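PDB 4ZXH: Abbfa_003403 from Acinetobacter baumannii, which probably builds part of a nonribosomal peptide, uniting condensation, adenylation, carrier and thioesterase domains in one chain that carries a phosphopantetheine arm. Local coordinates for residues A[1055-1060]-A[1092-1097]; A[1068-1073]-A[1131-1136]. All blocks are in the same frame, centred on the assembly; numbering follows the deposited sequence.

Contact 1 of 2, residues A[1055-1060]-A[1092-1097]; sequences VIELRR and TLRAIQ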
loop_
_atom_site.group_PDB
_atom_site.type_symbol
_atom_site.label_atom_id
_atom_site.label_comp_id
_atom_site.label_asym_id
_atom_site.label_seq_id
_atom_site.Cartn_x
_atom_site.Cartn_y
_atom_site.Cartn_z
ATOM N N VAL A 1055 -3.193 -38.357 -7.598
ATOM C CA VAL A 1055 -4.492 -38.420 -6.927
ATOM C C VAL A 1055 -4.874 -37.070 -6.329
ATOM O O VAL A 1055 -4.108 -36.464 -5.566
ATOM C CB VAL A 1055 -4.515 -39.464 -5.789
ATOM C CG1 VAL A 1055 -5.887 -39.482 -5.146
ATOM C CG2 VAL A 1055 -4.142 -40.851 -6.294
ATOM N N ILE A 1056 -6.062 -36.604 -6.695
ATOM C CA ILE A 1056 -6.635 -35.375 -6.147
ATOM C C ILE A 1056 -7.879 -35.767 -5.362
ATOM O O ILE A 1056 -8.749 -36.471 -5.882
ATOM C CB ILE A 1056 -6.959 -34.338 -7.281
ATOM C CG1 ILE A 1056 -7.655 -33.096 -6.746
ATOM C CG2 ILE A 1056 -7.810 -34.949 -8.331
ATOM C CD1 ILE A 1056 -6.967 -32.497 -5.558
ATOM N N GLU A 1057 -7.954 -35.373 -4.094
ATOM C CA GLU A 1057 -9.152 -35.705 -3.326
ATOM C C GLU A 1057 -10.167 -34.567 -3.432
ATOM O O GLU A 1057 -9.977 -33.515 -2.837
ATOM C CB GLU A 1057 -8.809 -36.006 -1.866
ATOM C CG GLU A 1057 -10.004 -36.490 -1.028
ATOM C CD GLU A 1057 -9.598 -37.256 0.244
ATOM O OE1 GLU A 1057 -8.768 -38.192 0.169
ATOM O OE2 GLU A 1057 -10.085 -36.887 1.334
ATOM N N LEU A 1058 -11.228 -34.785 -4.215
ATOM C CA LEU A 1058 -12.263 -33.774 -4.448
ATOM C C LEU A 1058 -13.208 -33.620 -3.252
ATOM O O LEU A 1058 -13.809 -32.578 -3.061
ATOM C CB LEU A 1058 -13.070 -34.124 -5.694
ATOM C CG LEU A 1058 -12.242 -34.075 -6.978
ATOM C CD1 LEU A 1058 -13.022 -34.540 -8.194
ATOM C CD2 LEU A 1058 -11.757 -32.680 -7.195
ATOM N N ARG A 1059 -13.355 -34.671 -2.456
ATOM C CA ARG A 1059 -14.218 -34.601 -1.287
ATOM C C ARG A 1059 -13.815 -35.640 -0.240
ATOM O O ARG A 1059 -13.695 -36.807 -0.560
ATOM C CB ARG A 1059 -15.684 -34.759 -1.690
ATOM C CG ARG A 1059 -16.659 -34.761 -0.529
ATOM C CD ARG A 1059 -16.563 -33.484 0.286
ATOM N NE ARG A 1059 -17.404 -33.545 1.484
ATOM C CZ ARG A 1059 -17.421 -32.626 2.446
ATOM N NH1 ARG A 1059 -16.649 -31.548 2.361
ATOM N NH2 ARG A 1059 -18.220 -32.783 3.491
ATOM N N ARG A 1060 -13.581 -35.205 1.002
ATOM C CA ARG A 1060 -13.452 -36.138 2.124
ATOM C C ARG A 1060 -14.817 -36.313 2.763
ATOM O O ARG A 1060 -15.379 -35.371 3.334
ATOM C CB ARG A 1060 -12.441 -35.647 3.165
ATOM C CG ARG A 1060 -12.293 -36.557 4.394
ATOM C CD ARG A 1060 -11.094 -36.126 5.252
ATOM N NE ARG A 1060 -9.853 -36.074 4.472
ATOM C CZ ARG A 1060 -8.965 -37.068 4.373
ATOM N NH1 ARG A 1060 -9.152 -38.213 5.025
ATOM N NH2 ARG A 1060 -7.875 -36.911 3.627
ATOM N N THR A 1092 -16.600 -39.735 0.051
ATOM C CA THR A 1092 -15.266 -39.408 -0.428
ATOM C C THR A 1092 -15.176 -39.648 -1.942
ATOM O O THR A 1092 -15.611 -40.692 -2.441
ATOM C CB THR A 1092 -14.197 -40.247 0.310
ATOM O OG1 THR A 1092 -14.309 -40.025 1.726
ATOM C CG2 THR A 1092 -12.785 -39.913 -0.173
ATOM N N LEU A 1093 -14.652 -38.653 -2.661
ATOM C CA LEU A 1093 -14.393 -38.741 -4.100
ATOM C C LEU A 1093 -12.917 -38.479 -4.373
ATOM O O LEU A 1093 -12.350 -37.477 -3.901
ATOM C CB LEU A 1093 -15.203 -37.726 -4.886
ATOM C CG LEU A 1093 -16.674 -37.643 -4.592
ATOM C CD1 LEU A 1093 -17.234 -36.461 -5.379
ATOM C CD2 LEU A 1093 -17.303 -38.964 -4.991
ATOM N N ARG A 1094 -12.313 -39.367 -5.154
ATOM C CA ARG A 1094 -10.925 -39.221 -5.550
ATOM C C ARG A 1094 -10.836 -39.418 -7.042
ATOM O O ARG A 1094 -11.540 -40.246 -7.608
ATOM C CB ARG A 1094 -10.045 -40.222 -4.817
ATOM C CG ARG A 1094 -10.242 -40.187 -3.325
ATOM C CD ARG A 1094 -9.084 -40.827 -2.593
ATOM N NE ARG A 1094 -9.127 -40.530 -1.170
ATOM C CZ ARG A 1094 -9.332 -41.445 -0.240
ATOM N NH1 ARG A 1094 -9.499 -42.710 -0.600
ATOM N NH2 ARG A 1094 -9.355 -41.097 1.041
ATOM N N ALA A 1095 -9.987 -38.633 -7.683
ATOM C CA ALA A 1095 -9.863 -38.659 -9.130
ATOM C C ALA A 1095 -8.395 -38.774 -9.453
ATOM O O ALA A 1095 -7.552 -38.315 -8.676
ATOM C CB ALA A 1095 -10.467 -37.398 -9.774
ATOM N N ILE A 1096 -8.084 -39.385 -10.590
ATOM C CA ILE A 1096 -6.696 -39.614 -10.936
ATOM C C ILE A 1096 -6.329 -39.000 -12.276
ATOM O O ILE A 1096 -6.892 -39.353 -13.313
ATOM C CB ILE A 1096 -6.392 -41.102 -10.948
ATOM C CG1 ILE A 1096 -6.585 -41.663 -9.536
ATOM C CG2 ILE A 1096 -4.989 -41.348 -11.472
ATOM C CD1 ILE A 1096 -6.082 -43.073 -9.343
ATOM N N GLN A 1097 -5.389 -38.061 -12.250
ATOM C CA GLN A 1097 -4.853 -37.504 -13.487
ATOM C C GLN A 1097 -3.663 -38.351 -13.986
ATOM O O GLN A 1097 -3.051 -39.090 -13.225
ATOM C CB GLN A 1097 -4.419 -36.055 -13.266
ATOM C CG GLN A 1097 -3.208 -35.941 -12.387
ATOM C CD GLN A 1097 -2.882 -34.517 -12.061
ATOM O OE1 GLN A 1097 -3.419 -33.585 -12.668
ATOM N NE2 GLN A 1097 -2.023 -34.328 -11.069
#
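Backbone hydrogen bonds make strand 1055-1057, outermost in the thioesterase domain's sheet, an antiparallel neighbour of 1093-1096. Ile-1056 and Ala-1095 form a hydrogen-bonded pair: Ile-1056 N reaches Ala-1095 O at 3.0 Å, almost straight (174°), and Ala-1095 N returns to Ile-1056 O at 3.1 Å. In a classic beta bulge, Leu-1058 and Arg-1059 both face Leu-1093 and give its O two weak N-H bonds, while Leu-1093 N meets a lone pair of Arg-1059 O at 3.0 Å. Charged side chains run alongside each other on the face that holds Val-1055 and Ile-1096, themselves in apolar contact. Glu-1057, with CG anti to the backbone N (chi1 -175°), forms a salt bridge in which Arg-1094 NE, 2.7 Å from Glu-1057 OE1, and more weakly NH2 grip that oxygen in the guanidinium plane but from above the carboxylate plane. Thr-1092 CG2 lies above one guanidinium face, toward its rim, and Arg-1060 joins through Glu-1057 OE2 by charge alone. On the face of Ile-1056 and Ala-1095, Ala-1095 CB touches Ile-1056 CG2 at 3.9 Å and also Leu-1058 CD1. Helix 977-990 packs on Ile-1056 and Leu-1058, helix 1111-1125 on Val-1055 and Glu-1057, and strand 1067-1070 flanks 1093-1096.

Contact 2 of 2, residues A[1068-1073]-A[1131-1136]; sequences WLFHPI and YFLGGW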
loop_
_atom_site.group_PDB
_atom_site.type_symbol
_atom_site.label_atom_id
_atom_site.label_comp_id
_atom_site.label_asym_id
_atom_site.label_seq_id
_atom_site.Cartn_x
_atom_site.Cartn_y
_atom_site.Cartn_z
ATOM N N TRP A 1068 -13.785 -43.758 -6.950
ATOM C CA TRP A 1068 -12.596 -43.415 -7.730
ATOM C C TRP A 1068 -12.978 -43.035 -9.146
ATOM O O TRP A 1068 -13.735 -43.755 -9.814
ATOM C CB TRP A 1068 -11.615 -44.579 -7.783
ATOM C CG TRP A 1068 -11.031 -44.935 -6.474
ATOM C CD1 TRP A 1068 -11.512 -45.843 -5.585
ATOM C CD2 TRP A 1068 -9.837 -44.393 -5.892
ATOM N NE1 TRP A 1068 -10.693 -45.902 -4.479
ATOM C CE2 TRP A 1068 -9.658 -45.018 -4.646
ATOM C CE3 TRP A 1068 -8.906 -43.438 -6.304
ATOM C CZ2 TRP A 1068 -8.587 -44.721 -3.811
ATOM C CZ3 TRP A 1068 -7.842 -43.143 -5.471
ATOM C CH2 TRP A 1068 -7.689 -43.784 -4.242
ATOM N N LEU A 1069 -12.437 -41.910 -9.605
ATOM C CA LEU A 1069 -12.683 -41.432 -10.956
ATOM C C LEU A 1069 -11.388 -41.337 -11.750
ATOM O O LEU A 1069 -10.361 -40.922 -11.235
ATOM C CB LEU A 1069 -13.392 -40.081 -10.919
ATOM C CG LEU A 1069 -14.754 -40.122 -10.199
ATOM C CD1 LEU A 1069 -15.273 -38.743 -9.904
ATOM C CD2 LEU A 1069 -15.799 -40.923 -10.982
ATOM N N PHE A 1070 -11.444 -41.712 -13.019
ATOM C CA PHE A 1070 -10.241 -41.732 -13.822
ATOM C C PHE A 1070 -10.308 -40.796 -15.009
ATOM O O PHE A 1070 -11.350 -40.652 -15.643
ATOM C CB PHE A 1070 -9.978 -43.147 -14.273
ATOM C CG PHE A 1070 -9.969 -44.101 -13.153
ATOM C CD1 PHE A 1070 -8.847 -44.215 -12.341
ATOM C CD2 PHE A 1070 -11.090 -44.857 -12.870
ATOM C CE1 PHE A 1070 -8.832 -45.091 -11.274
ATOM C CE2 PHE A 1070 -11.082 -45.740 -11.812
ATOM C CZ PHE A 1070 -9.952 -45.851 -11.009
ATOM N N HIS A 1071 -9.175 -40.171 -15.300
ATOM C CA HIS A 1071 -9.100 -39.168 -16.339
ATOM C C HIS A 1071 -9.596 -39.691 -17.670
ATOM O O HIS A 1071 -9.450 -40.869 -17.954
ATOM C CB HIS A 1071 -7.664 -38.688 -16.494
ATOM C CG HIS A 1071 -6.703 -39.763 -16.881
ATOM N ND1 HIS A 1071 -6.607 -40.250 -18.164
ATOM C CD2 HIS A 1071 -5.769 -40.427 -16.157
ATOM C CE1 HIS A 1071 -5.669 -41.181 -18.213
ATOM N NE2 HIS A 1071 -5.146 -41.308 -17.008
ATOM N N PRO A 1072 -10.187 -38.810 -18.486
ATOM C CA PRO A 1072 -10.492 -39.115 -19.891
ATOM C C PRO A 1072 -9.247 -38.984 -20.763
ATOM O O PRO A 1072 -8.153 -38.869 -20.206
ATOM C CB PRO A 1072 -11.520 -38.052 -20.259
ATOM C CG PRO A 1072 -11.188 -36.899 -19.349
ATOM C CD PRO A 1072 -10.697 -37.484 -18.077
ATOM N N ILE A 1073 -9.418 -38.972 -22.086
ATOM C CA ILE A 1073 -8.297 -38.891 -23.037
ATOM C C ILE A 1073 -7.265 -37.815 -22.692
ATOM O O ILE A 1073 -6.077 -38.074 -22.711
ATOM C CB ILE A 1073 -8.780 -38.610 -24.475
ATOM C CG1 ILE A 1073 -9.765 -39.673 -24.945
ATOM C CG2 ILE A 1073 -7.593 -38.613 -25.424
ATOM C CD1 ILE A 1073 -9.105 -41.023 -25.166
ATOM N N TYR A 1131 -14.403 -52.104 -4.158
ATOM C CA TYR A 1131 -14.052 -50.854 -4.813
ATOM C C TYR A 1131 -15.215 -50.280 -5.592
ATOM O O TYR A 1131 -16.116 -51.017 -6.006
ATOM C CB TYR A 1131 -12.851 -51.054 -5.725
ATOM C CG TYR A 1131 -11.618 -51.320 -4.926
ATOM C CD1 TYR A 1131 -10.955 -50.285 -4.280
ATOM C CD2 TYR A 1131 -11.136 -52.605 -4.777
ATOM C CE1 TYR A 1131 -9.830 -50.527 -3.516
ATOM C CE2 TYR A 1131 -10.017 -52.855 -4.026
ATOM C CZ TYR A 1131 -9.363 -51.818 -3.398
ATOM O OH TYR A 1131 -8.234 -52.079 -2.650
ATOM N N PHE A 1132 -15.192 -48.957 -5.763
ATOM C CA PHE A 1132 -16.253 -48.238 -6.450
ATOM C C PHE A 1132 -15.579 -47.295 -7.445
ATOM O O PHE A 1132 -14.821 -46.413 -7.059
ATOM C CB PHE A 1132 -17.140 -47.495 -5.441
ATOM C CG PHE A 1132 -18.360 -46.861 -6.043
ATOM C CD1 PHE A 1132 -18.974 -47.410 -7.162
ATOM C CD2 PHE A 1132 -18.882 -45.692 -5.509
ATOM C CE1 PHE A 1132 -20.100 -46.810 -7.728
ATOM C CE2 PHE A 1132 -20.002 -45.091 -6.066
ATOM C CZ PHE A 1132 -20.615 -45.653 -7.180
ATOM N N LEU A 1133 -15.843 -47.505 -8.729
ATOM C CA LEU A 1133 -15.047 -46.908 -9.794
ATOM C C LEU A 1133 -15.915 -46.221 -10.813
ATOM O O LEU A 1133 -17.097 -46.547 -10.964
ATOM C CB LEU A 1133 -14.227 -47.971 -10.535
ATOM C CG LEU A 1133 -13.566 -49.077 -9.753
ATOM C CD1 LEU A 1133 -13.281 -50.168 -10.701
ATOM C CD2 LEU A 1133 -12.278 -48.555 -9.165
ATOM N N GLY A 1134 -15.310 -45.317 -11.570
ATOM C CA GLY A 1134 -16.059 -44.646 -12.595
ATOM C C GLY A 1134 -15.245 -43.657 -13.379
ATOM O O GLY A 1134 -14.104 -43.361 -13.016
ATOM N N GLY A 1135 -15.851 -43.133 -14.441
ATOM C CA GLY A 1135 -15.159 -42.254 -15.358
ATOM C C GLY A 1135 -16.090 -41.704 -16.427
ATOM O O GLY A 1135 -17.131 -42.301 -16.779
ATOM N N TRP A 1136 -15.721 -40.533 -16.929
ATOM C CA TRP A 1136 -16.451 -39.938 -18.019
ATOM C C TRP A 1136 -15.693 -40.315 -19.274
ATOM O O TRP A 1136 -14.467 -40.323 -19.266
ATOM C CB TRP A 1136 -16.572 -38.413 -17.855
ATOM C CG TRP A 1136 -16.949 -37.770 -19.139
ATOM C CD1 TRP A 1136 -18.174 -37.804 -19.745
ATOM C CD2 TRP A 1136 -16.092 -37.031 -20.009
ATOM N NE1 TRP A 1136 -18.138 -37.109 -20.934
ATOM C CE2 TRP A 1136 -16.865 -36.631 -21.125
ATOM C CE3 TRP A 1136 -14.742 -36.658 -19.958
ATOM C CZ2 TRP A 1136 -16.334 -35.888 -22.181
ATOM C CZ3 TRP A 1136 -14.210 -35.907 -21.016
ATOM C CH2 TRP A 1136 -15.005 -35.543 -22.110
#
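With CG anti to the carbonyl carbon in both residues (chi1 -53° and -40°), Phe-1070 and Leu-1133 cross obliquely, and Leu-1133 CD2 meets the edge of the phenyl ring 4.0 Å from Phe-1070 CZ. Trp-1136 instead sets CG anti to its backbone N (chi1 163°), which carries the six-membered part of the indole to Pro-1072; Pro-1072 CB lies 3.5 Å from Trp-1136 CZ3, the two side chains crossing at about a right angle. The backbones pair in parallel along 1068-1070. Trp-1068 N gives Phe-1132 O a nearly straight bond of 2.9 Å, Gly-1134 N makes a weak, bent one to Trp-1068 O, and Phe-1070 N reaches Gly-1134 O at 3.1 Å. Leu-1069 CD2 comes to 3.6 Å from that same Gly-1134 O. Past the strand end, His-1071 ND1 donates to Pro-1072 O at 2.9 Å and NE2 is bonded to Tyr-1118 OH, so both ring nitrogens are held. Gly-1135 and Trp-1136 open a probable GxCxG nucleophile elbow; the indole lies against the ring of His-1297, of the likely Cys-His-Asp triad, and its NE1 bonds to His-1297 O. Helices 1111-1125 and 1138-1152 pack on Phe-1070 and Leu-1133, while strand 1093-1096 borders 1068-1070 within the sheet.

Four neighbouring strands of one mixed sheet hold both contacts, in the order 1055-1057, 1093-1096, 1067-1070, 1131-1136, with centres about 10 Å apart. Along the chain their segments alternate, so strand 1067-1070 is threaded between the two halves of contact 1, and strand 1093-1096 between those of contact 2. The inner strands join directly: Arg-1094 O lies 2.7 Å from Leu-1069 N, and Ile-1096 N 2.8 Å from Leu-1069 O, probable hydrogen bonds. Contact 1 adds the antiparallel edge strand; contact 2 lies in the parallel interior. Their strand order fits the alpha/beta-hydrolase fold of thioesterase domains, extending from an edge near helix 977-990 toward the probable catalytic elbow.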